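Local coordinates for protein phenylalanine--tRNA ligase beta subunit (PDB 3IG2) that forms the core domain of the beta subunit of the tetrameric synthetase that charges tRNA(Phe) with L-phenylalanine using ATP, at residues Asp166-Leu172 against Thr184-Thr189; Leu65-Leu70 against His114-Trp118; Leu70-Ala74 against Phe196-Val202. All coordinates share one frame; numbering follows the deposited sequence. Where two conformers were deposited one is given.

Interaction 1 (Asp166-Leu172 against Thr184-Thr189)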
# COMPACT_ATOMS: atom_id res chain seq x y z
N ASP B 166 3.39 22.68 29.02
CA ASP B 166 4.75 22.13 29.16
C ASP B 166 5.04 20.88 28.32
O ASP B 166 6.19 20.54 28.11
CB ASP B 166 5.20 21.94 30.63
CG ASP B 166 4.05 21.71 31.61
OD1 ASP B 166 3.10 20.93 31.37
OD2 ASP B 166 4.14 22.31 32.68
N ILE B 167 4.00 20.22 27.82
CA ILE B 167 4.21 19.06 26.95
C ILE B 167 4.18 19.43 25.44
O ILE B 167 5.08 19.01 24.67
CB ILE B 167 3.19 17.92 27.27
CG1 ILE B 167 3.55 17.29 28.61
CG2 ILE B 167 3.16 16.88 26.14
CD1 ILE B 167 2.48 16.40 29.16
N TYR B 168 3.18 20.20 25.03
CA TYR B 168 2.99 20.55 23.62
C TYR B 168 3.32 22.00 23.31
O TYR B 168 2.88 22.91 24.02
CB TYR B 168 1.55 20.34 23.19
CG TYR B 168 0.98 18.95 23.43
CD1 TYR B 168 1.31 17.87 22.60
CD2 TYR B 168 0.09 18.72 24.48
CE1 TYR B 168 0.76 16.60 22.82
CE2 TYR B 168 -0.45 17.47 24.71
CZ TYR B 168 -0.12 16.42 23.87
OH TYR B 168 -0.67 15.20 24.13
N SER B 169 4.04 22.23 22.22
CA SER B 169 4.19 23.62 21.74
C SER B 169 2.87 24.04 21.10
O SER B 169 2.38 25.14 21.34
CB SER B 169 5.35 23.75 20.76
OG SER B 169 5.41 22.61 19.92
N THR B 170 2.29 23.13 20.31
CA THR B 170 1.01 23.33 19.62
C THR B 170 0.17 22.04 19.75
O THR B 170 0.67 20.94 19.49
CB THR B 170 1.24 23.64 18.13
OG1 THR B 170 2.17 24.73 18.01
CG2 THR B 170 -0.05 24.02 17.42
N ALA B 171 -1.10 22.19 20.14
CA ALA B 171 -1.94 21.02 20.39
C ALA B 171 -3.41 21.29 20.24
O ALA B 171 -3.85 22.42 20.33
CB ALA B 171 -1.68 20.48 21.79
N LEU B 172 -4.17 20.21 20.06
CA LEU B 172 -5.63 20.26 20.07
C LEU B 172 -6.17 19.36 21.16
O LEU B 172 -5.62 18.29 21.41
CB LEU B 172 -6.21 19.82 18.72
CG LEU B 172 -5.95 20.74 17.53
CD1 LEU B 172 -6.49 20.14 16.23
CD2 LEU B 172 -6.55 22.13 17.78
N THR B 184 -6.12 14.34 23.46
CA THR B 184 -5.24 15.48 23.35
C THR B 184 -4.12 15.07 22.38
O THR B 184 -3.61 13.95 22.47
CB THR B 184 -4.62 15.79 24.74
OG1 THR B 184 -5.65 16.16 25.68
CG2 THR B 184 -3.63 16.89 24.64
N PHE B 185 -3.75 15.94 21.45
CA PHE B 185 -2.69 15.55 20.51
C PHE B 185 -2.03 16.79 19.93
O PHE B 185 -2.69 17.78 19.71
CB PHE B 185 -3.20 14.64 19.37
CG PHE B 185 -4.31 15.26 18.55
CD1 PHE B 185 -4.02 16.00 17.40
CD2 PHE B 185 -5.64 15.07 18.91
CE1 PHE B 185 -5.02 16.56 16.64
CE2 PHE B 185 -6.65 15.63 18.15
CZ PHE B 185 -6.34 16.37 17.02
N GLY B 186 -0.74 16.69 19.67
CA GLY B 186 0.03 17.79 19.14
C GLY B 186 1.53 17.56 19.07
O GLY B 186 1.98 16.42 19.12
N VAL B 187 2.27 18.66 18.93
CA VAL B 187 3.72 18.65 18.72
C VAL B 187 4.36 18.76 20.09
O VAL B 187 4.05 19.68 20.83
CB VAL B 187 4.14 19.87 17.87
CG1 VAL B 187 5.65 19.96 17.71
CG2 VAL B 187 3.44 19.83 16.49
N VAL B 188 5.24 17.82 20.42
CA VAL B 188 5.92 17.81 21.70
C VAL B 188 6.92 18.97 21.75
O VAL B 188 7.57 19.23 20.76
CB VAL B 188 6.63 16.44 21.99
CG1 VAL B 188 7.51 16.47 23.25
CG2 VAL B 188 5.62 15.32 22.07
N THR B 189 7.02 19.65 22.89
CA THR B 189 7.98 20.77 23.01
C THR B 189 9.43 20.34 22.74
O THR B 189 9.84 19.23 23.08
CB THR B 189 7.93 21.47 24.40
OG1 THR B 189 8.50 20.62 25.40
CG2 THR B 189 6.51 21.84 24.80
O HOH W 1 8.81 21.59 27.92
O HOH W 2 8.05 21.62 19.48
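Leu172 and Phe185 face each other through two backbone hydrogen bonds, Leu172 N to Phe185 O at 2.9 Å and the return bond from Phe185 N to Leu172 O, forming an antiparallel hydrogen-bonded pair. Val187 N goes on to Thr170 O, where the chain of 166-172 turns a corner. Beyond it the pairing resumes with Ser169 N on Val187 O, a more bent bond, and with Thr189 N on Ile167 O at 2.7 Å. Ala171 and Gly186 are a non-hydrogen-bonded pair whose CA atoms lie only 4.0 Å apart, with Gly186 CA 3.2 Å from Thr170 O in a CA-H...O contact.

Two side-chain contacts flank this ladder. Phe185, its ring swung between the backbone N and the carbonyl carbon (chi1 58°), takes Leu172 CB over one face, a CH-pi contact 4.2 Å from the ring centroid. Helix 134-150 packs on both residues through Val137. Tyr168 lies on a different side: its CE2 is 3.2 Å from Thr184 CG2, Val187 O sits at the ring edge in plane, and Ile167 CG2 rests over the centre of one face.

Water finishes the polar work. One molecule bridges Asp166 O and Thr189 OG1, the hydroxyl that also caps Met192 N at the start of helix 190-195; another donates to both Ser169 OG and Val188 O, and Ser169 OG is also hydrogen-bonded to Glu133 OE1. The backbone bonds thus carry the joint across the corner, and the two waters bridge polar groups of the two segments beside it.

Interaction 2 (Leu65-Leu70 against His114-Trp118)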
# COMPACT_ATOMS: atom_id res chain seq x y z
N LEU B 65 1.33 8.26 29.81
CA LEU B 65 2.12 7.42 28.90
C LEU B 65 3.29 8.10 28.22
O LEU B 65 4.23 7.44 27.73
CB LEU B 65 1.22 6.83 27.81
CG LEU B 65 0.10 5.89 28.29
CD1 LEU B 65 -0.57 5.31 27.09
CD2 LEU B 65 0.66 4.81 29.16
N LEU B 66 3.25 9.42 28.13
CA LEU B 66 4.17 10.13 27.24
C LEU B 66 5.63 9.70 27.39
O LEU B 66 6.30 9.35 26.40
CB LEU B 66 4.10 11.63 27.52
CG LEU B 66 5.14 12.50 26.84
CD1 LEU B 66 4.95 12.46 25.33
CD2 LEU B 66 4.99 13.91 27.35
N PHE B 67 6.13 9.76 28.63
CA PHE B 67 7.57 9.63 28.86
C PHE B 67 8.15 8.27 28.45
O PHE B 67 9.23 8.21 27.87
CB PHE B 67 7.91 9.96 30.30
CG PHE B 67 7.46 11.33 30.72
CD1 PHE B 67 7.88 12.45 30.02
CD2 PHE B 67 6.64 11.50 31.83
CE1 PHE B 67 7.48 13.72 30.42
CE2 PHE B 67 6.24 12.77 32.23
CZ PHE B 67 6.65 13.87 31.54
N GLY B 68 7.41 7.20 28.72
CA GLY B 68 7.86 5.91 28.29
C GLY B 68 8.05 5.85 26.78
O GLY B 68 9.00 5.26 26.30
N GLY B 69 7.12 6.46 26.05
CA GLY B 69 7.24 6.52 24.59
C GLY B 69 8.46 7.33 24.14
O GLY B 69 9.09 6.99 23.14
N LEU B 70 8.80 8.40 24.86
CA LEU B 70 9.98 9.19 24.51
C LEU B 70 11.24 8.38 24.77
O LEU B 70 12.16 8.45 23.98
CB LEU B 70 10.04 10.53 25.24
CG LEU B 70 8.96 11.56 24.94
CD1 LEU B 70 9.18 12.79 25.79
CD2 LEU B 70 8.88 11.94 23.46
N HIS B 114 -5.37 4.37 28.90
CA HIS B 114 -5.07 5.28 27.81
C HIS B 114 -4.55 4.56 26.58
O HIS B 114 -3.99 3.48 26.68
CB HIS B 114 -4.02 6.31 28.25
CG HIS B 114 -4.51 7.22 29.33
ND1 HIS B 114 -4.95 8.51 29.08
CD2 HIS B 114 -4.66 7.02 30.66
CE1 HIS B 114 -5.35 9.06 30.21
NE2 HIS B 114 -5.19 8.18 31.19
N LEU B 115 -4.74 5.19 25.43
CA LEU B 115 -4.04 4.83 24.23
C LEU B 115 -3.10 6.00 23.86
O LEU B 115 -3.55 7.14 23.64
CB LEU B 115 -5.05 4.55 23.10
CG LEU B 115 -4.47 4.38 21.68
CD1 LEU B 115 -3.48 3.19 21.56
CD2 LEU B 115 -5.61 4.26 20.61
N GLY B 116 -1.81 5.73 23.80
CA GLY B 116 -0.89 6.77 23.31
C GLY B 116 -0.41 6.45 21.90
O GLY B 116 -0.21 5.29 21.56
N LEU B 117 -0.22 7.49 21.10
CA LEU B 117 0.40 7.39 19.79
C LEU B 117 1.55 8.37 19.72
O LEU B 117 1.40 9.50 20.15
CB LEU B 117 -0.55 7.84 18.66
CG LEU B 117 -1.99 7.35 18.60
CD1 LEU B 117 -2.66 7.93 17.33
CD2 LEU B 117 -2.04 5.86 18.63
N TRP B 118 2.66 7.91 19.13
CA TRP B 118 3.83 8.72 18.89
C TRP B 118 4.25 8.58 17.45
O TRP B 118 4.44 7.48 16.94
CB TRP B 118 5.00 8.24 19.73
CG TRP B 118 4.83 8.34 21.22
CD1 TRP B 118 5.34 9.31 22.05
CD2 TRP B 118 4.17 7.39 22.06
NE1 TRP B 118 5.03 9.02 23.37
CE2 TRP B 118 4.30 7.85 23.40
CE3 TRP B 118 3.45 6.19 21.81
CZ2 TRP B 118 3.75 7.16 24.48
CZ3 TRP B 118 2.93 5.49 22.90
CH2 TRP B 118 3.09 5.97 24.22
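Trp118 meets the first turn of helix 66-75 mainly through its indole. Gly69 CA lies over one face of the ring, 3.4 Å from Trp118 CE2 and offset toward the rim; Gly69 has no side chain, and its CA sits directly against the indole. Leu65 CB adds apolar contact at the far end of the six-membered ring, 4.1 Å from Trp118 CH2.

The polar part is slight. Trp118 NE1 makes a weak, bent hydrogen bond to Leu66 O (3.3 Å, 141° at the hydrogen), an oxygen that also accepts the helical bond from Leu70 N. Leu65 O sits near the ring plane at the edge, close to Trp118 CZ2.

Toward the N-terminal end of the strand Leu65 CD1 packs on backbone and CB atoms. It reaches 3.5 Å from Gly116 N and 3.8 Å from His114 CB, with an extended side chain (chi2 -174°) carrying the methyl across to the strand. The imidazole itself is held elsewhere, ND1 by Asp206 on the adjacent strand 200-207.

The axes of 66-70 and 114-118 approach to 9.2 Å, at 36° to each other, and every touching residue is buried. A helix laid against a mainly antiparallel sheet in this way fits the class II synthetase-like core to which this domain of the beta subunit belongs.

Interaction 3 (Leu70-Ala74 against Phe196-Val202)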
# COMPACT_ATOMS: atom_id res chain seq x y z
N LEU B 70 8.80 8.40 24.86
CA LEU B 70 9.98 9.19 24.51
C LEU B 70 11.24 8.38 24.77
O LEU B 70 12.16 8.45 23.98
CB LEU B 70 10.04 10.53 25.24
CG LEU B 70 8.96 11.56 24.94
CD1 LEU B 70 9.18 12.79 25.79
CD2 LEU B 70 8.88 11.94 23.46
N GLU B 71 11.28 7.62 25.86
CA GLU B 71 12.36 6.66 26.12
C GLU B 71 12.50 5.64 24.98
O GLU B 71 13.61 5.37 24.51
CB GLU B 71 12.16 5.93 27.43
CG GLU B 71 12.27 6.78 28.69
CD GLU B 71 11.71 6.06 29.92
OE1 GLU B 71 11.13 4.97 29.75
OE2 GLU B 71 11.87 6.55 31.06
N SER B 72 11.36 5.09 24.54
CA SER B 72 11.33 4.10 23.44
C SER B 72 11.86 4.70 22.15
O SER B 72 12.59 4.03 21.43
CB SER B 72 9.91 3.57 23.22
OG SER B 72 9.41 2.87 24.34
N ILE B 73 11.49 5.94 21.84
CA ILE B 73 11.96 6.61 20.62
C ILE B 73 13.48 6.78 20.70
O ILE B 73 14.19 6.45 19.74
CB ILE B 73 11.26 7.97 20.37
CG1 ILE B 73 9.85 7.76 19.79
CG2 ILE B 73 12.07 8.81 19.38
CD1 ILE B 73 8.92 8.94 19.98
N ALA B 74 13.95 7.26 21.85
CA ALA B 74 15.37 7.35 22.15
C ALA B 74 16.12 6.02 21.93
O ALA B 74 17.16 6.02 21.26
CB ALA B 74 15.59 7.87 23.57
N PHE B 196 14.96 14.22 26.73
CA PHE B 196 14.90 12.76 26.50
C PHE B 196 15.88 12.19 25.48
O PHE B 196 15.84 10.99 25.19
CB PHE B 196 13.47 12.31 26.19
CG PHE B 196 12.64 12.09 27.42
CD1 PHE B 196 12.54 10.82 28.00
CD2 PHE B 196 12.00 13.16 28.03
CE1 PHE B 196 11.79 10.63 29.14
CE2 PHE B 196 11.26 12.99 29.19
CZ PHE B 196 11.16 11.73 29.75
N ASP B 197 16.79 13.02 24.97
CA ASP B 197 17.77 12.59 23.95
C ASP B 197 17.08 12.17 22.65
O ASP B 197 17.52 11.22 22.00
CB ASP B 197 18.62 11.41 24.45
CG ASP B 197 19.56 11.78 25.57
OD1 ASP B 197 19.78 12.99 25.81
OD2 ASP B 197 20.10 10.84 26.19
N VAL B 198 16.01 12.86 22.29
CA VAL B 198 15.29 12.55 21.07
C VAL B 198 15.65 13.65 20.07
O VAL B 198 15.42 14.82 20.35
CB VAL B 198 13.77 12.51 21.34
CG1 VAL B 198 13.01 12.28 20.06
CG2 VAL B 198 13.47 11.40 22.39
N ASP B 199 16.19 13.27 18.91
CA ASP B 199 16.66 14.35 18.02
C ASP B 199 15.78 14.54 16.79
O ASP B 199 16.12 15.31 15.90
CB ASP B 199 18.15 14.17 17.63
CG ASP B 199 18.91 15.51 17.51
OD1 ASP B 199 19.56 15.92 18.51
OD2 ASP B 199 18.89 16.13 16.43
N ASN B 200 14.59 13.95 16.81
CA ASN B 200 13.56 14.20 15.80
C ASN B 200 12.34 14.79 16.46
O ASN B 200 12.11 14.59 17.66
CB ASN B 200 13.18 12.91 15.05
CG ASN B 200 14.30 12.39 14.15
OD1 ASN B 200 14.29 12.59 12.92
ND2 ASN B 200 15.26 11.71 14.75
N GLU B 201 11.55 15.52 15.70
CA GLU B 201 10.28 15.98 16.24
C GLU B 201 9.35 14.82 16.51
O GLU B 201 9.42 13.79 15.83
CB GLU B 201 9.61 16.94 15.26
CG GLU B 201 10.42 18.19 15.00
CD GLU B 201 9.67 19.19 14.18
OE1 GLU B 201 8.51 18.88 13.79
OE2 GLU B 201 10.22 20.28 13.93
N VAL B 202 8.48 15.00 17.52
CA VAL B 202 7.56 13.95 17.97
C VAL B 202 6.15 14.51 18.04
O VAL B 202 5.91 15.56 18.64
CB VAL B 202 7.94 13.36 19.35
CG1 VAL B 202 6.90 12.24 19.80
CG2 VAL B 202 9.32 12.76 19.30
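The Phe196 ring has Leu70 CD1 over one face, a CH-pi contact 4.0 Å from the centroid, and Glu71 CG at its edge, in plane, 3.9 Å from Phe196 CE1. Leu70 and Phe196 cross at about a right angle, with Leu70 CB also lying near the ring atoms CG and CD1. Phe67, one turn back on the helix, meets the same ring with its plane nearly parallel. The carboxylate of Glu71 is turned 47° from the ring and bonds through OE2 to Tyr35.

Beyond the ring, the contact becomes a row of branched aliphatic groups. Ile73 CG2 touches Val198 CG1 at 3.7 Å; this CG2 lies anti to the backbone N of Ile73, which directs it at Val198. The other branch of Ile73 ends in CD1, which meets Val202 CG1 tip to tip at 3.9 Å; Leu70 CD2 approaches that methyl too.

Ala74 CB comes within 3.5 Å of Phe196 O, where the chain leaves helix 190-195 through a Schellman motif with Asp197, at positive phi, as its C-prime residue. Joining the two segments is therefore a matter of apolar and ring packing, which depends on shape fit, while the carboxylate of Glu71 finds its partner outside the two segments.

How the interactions relate
Of the elements used here, helix 66-75 comes first from the N terminus and supplies one side of interactions 2 and 3, which share Leu70. Interaction 2 closes first, when strand 109-121 returns under the helix. Interaction 1 follows later as the hairpin of strands 171-175 and 181-188, and interaction 3 closes last, at 196-202. Interactions 2 and 3 cross along the chain, whereas interaction 1 falls wholly within the span of interaction 3. All three reach the same sheet: Val202 O probably accepts a hydrogen bond from Val188 N, Trp118 packs on Ile73 and Val202, and Ile167 meets Leu66. Together they tie helix and hairpin to the central strands.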